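Local coordinates for protein inner kinetochore subunit cnp3 (Schizosaccharomyces pombe, PDB 6O2D) that helps build the inner kinetochore, the centromere-bound platform on which the outer kinetochore assembles so that chromosomes can attach to spindle microtubules, at residues D142-E145 / N146-G150. Numbering follows the deposited sequence.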
loop_
_atom_site.group_PDB
_atom_site.type_symbol
_atom_site.label_atom_id
_atom_site.label_comp_id
_atom_site.label_asym_id
_atom_site.label_seq_id
_atom_site.Cartn_x
_atom_site.Cartn_y
_atom_site.Cartn_z
ATOM N N ASP B 142 -9.886 6.217 -8.082
ATOM C CA ASP B 142 -10.577 5.537 -9.177
ATOM C C ASP B 142 -10.638 6.487 -10.366
ATOM O O ASP B 142 -11.490 7.373 -10.427
ATOM C CB ASP B 142 -11.968 5.098 -8.735
ATOM C CG ASP B 142 -12.580 4.078 -9.667
ATOM O OD1 ASP B 142 -12.745 4.378 -10.870
ATOM O OD2 ASP B 142 -12.893 2.969 -9.192
ATOM N N THR B 143 -9.732 6.287 -11.327
ATOM C CA THR B 143 -9.569 7.246 -12.414
ATOM C C THR B 143 -10.803 7.301 -13.303
ATOM O O THR B 143 -11.174 8.375 -13.788
ATOM C CB THR B 143 -8.332 6.894 -13.235
ATOM O OG1 THR B 143 -8.459 5.558 -13.740
ATOM C CG2 THR B 143 -7.089 6.981 -12.360
ATOM N N LEU B 144 -11.439 6.153 -13.549
ATOM C CA LEU B 144 -12.675 6.153 -14.321
ATOM C C LEU B 144 -13.769 6.909 -13.576
ATOM O O LEU B 144 -14.448 7.775 -14.145
ATOM C CB LEU B 144 -13.106 4.716 -14.628
ATOM C CG LEU B 144 -14.392 4.488 -15.434
ATOM C CD1 LEU B 144 -14.472 5.392 -16.655
ATOM C CD2 LEU B 144 -14.509 3.035 -15.863
ATOM N N GLU B 145 -13.934 6.612 -12.285
ATOM C CA GLU B 145 -14.969 7.277 -11.500
ATOM C C GLU B 145 -14.717 8.775 -11.404
ATOM O O GLU B 145 -15.653 9.579 -11.518
ATOM C CB GLU B 145 -15.047 6.656 -10.105
ATOM C CG GLU B 145 -16.318 6.965 -9.334
ATOM C CD GLU B 145 -17.523 6.235 -9.904
ATOM O OE1 GLU B 145 -17.335 5.348 -10.762
ATOM O OE2 GLU B 145 -18.659 6.521 -9.472
ATOM N N ASN B 146 -13.457 9.172 -11.206
ATOM C CA ASN B 146 -13.130 10.592 -11.156
ATOM C C ASN B 146 -13.510 11.287 -12.451
ATOM O O ASN B 146 -13.972 12.434 -12.435
ATOM C CB ASN B 146 -11.644 10.786 -10.874
ATOM C CG ASN B 146 -11.222 10.199 -9.546
ATOM O OD1 ASN B 146 -12.054 9.845 -8.715
ATOM N ND2 ASN B 146 -9.917 10.092 -9.340
ATOM N N LYS B 147 -13.304 10.621 -13.589
ATOM C CA LYS B 147 -13.679 11.246 -14.849
ATOM C C LYS B 147 -15.191 11.404 -14.961
ATOM O O LYS B 147 -15.676 12.471 -15.348
ATOM C CB LYS B 147 -13.134 10.430 -16.023
ATOM C CG LYS B 147 -12.966 11.234 -17.301
ATOM C CD LYS B 147 -13.051 10.360 -18.547
ATOM C CE LYS B 147 -13.275 11.209 -19.793
ATOM N NZ LYS B 147 -12.464 10.707 -20.938
ATOM N N ARG B 148 -15.960 10.386 -14.561
ATOM C CA ARG B 148 -17.409 10.459 -14.731
ATOM C C ARG B 148 -18.089 11.368 -13.711
ATOM O O ARG B 148 -19.121 11.970 -14.024
ATOM C CB ARG B 148 -18.020 9.060 -14.634
ATOM C CG ARG B 148 -17.663 8.129 -15.778
ATOM C CD ARG B 148 -18.227 6.741 -15.540
ATOM N NE ARG B 148 -18.151 5.903 -16.733
ATOM C CZ ARG B 148 -18.090 4.574 -16.705
ATOM N NH1 ARG B 148 -18.096 3.934 -15.542
ATOM N NH2 ARG B 148 -18.024 3.888 -17.839
ATOM N N ARG B 149 -17.551 11.477 -12.494
ATOM C CA ARG B 149 -18.172 12.288 -11.459
ATOM C C ARG B 149 -17.413 13.552 -11.098
ATOM O O ARG B 149 -17.949 14.381 -10.356
ATOM C CB ARG B 149 -18.374 11.453 -10.191
ATOM C CG ARG B 149 -19.572 10.537 -10.247
ATOM C CD ARG B 149 -19.427 9.450 -9.212
ATOM N NE ARG B 149 -18.756 9.921 -8.007
ATOM C CZ ARG B 149 -18.774 9.267 -6.853
ATOM N NH1 ARG B 149 -19.411 8.110 -6.752
ATOM N NH2 ARG B 149 -18.157 9.764 -5.800
ATOM N N GLY B 150 -16.200 13.724 -11.583
ATOM C CA GLY B 150 -15.401 14.853 -11.177
ATOM C C GLY B 150 -14.641 14.591 -9.885
ATOM O O GLY B 150 -14.750 13.542 -9.236
#
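Leu144 lies against one face of the Arg148 guanidinium one helical turn on, its CD1 3.7 Å from Arg148 CZ, over the centre of that face. Leu144 CG stands anti to the backbone N (chi1 180°) and the arginine chain is extended from CG to NE, an arrangement that brings the flat group across the isobutyl branch. Glu145 and Arg149, likewise four residues apart, form a charged pair. Glu145 OE2 reaches Arg149 NH1 at 3.2 Å, a salt bridge whose hydrogen bond is weak, with carboxylate and guanidinium planes 77° apart; Glu145 CG lies over one face of the Arg149 guanidinium, offset toward its rim, and the bend at chi2 (72°) turns the carboxylate to Arg149. Arg149 NH2 has a further partner in the carbonyl O of Trp24 of the second subunit. Asp142 is the N-cap: its OD1 accepts from Glu145 N at 2.9 Å, and the same oxygen is hydrogen-bonded to Thr143 OG1 of the second subunit. Asn146 N donates to Asp142 O at 2.8 Å, while Asn146 ND2 turns back to Thr141 OG1. At the other end Gly150, with positive phi, ends the helix. This short helix, 143-149, follows strand 133-140, the middle strand of a five-stranded antiparallel sheet of the cupin domain, and packs against its counterpart in the dimer, Leu144 meeting Lys147 of the second subunit.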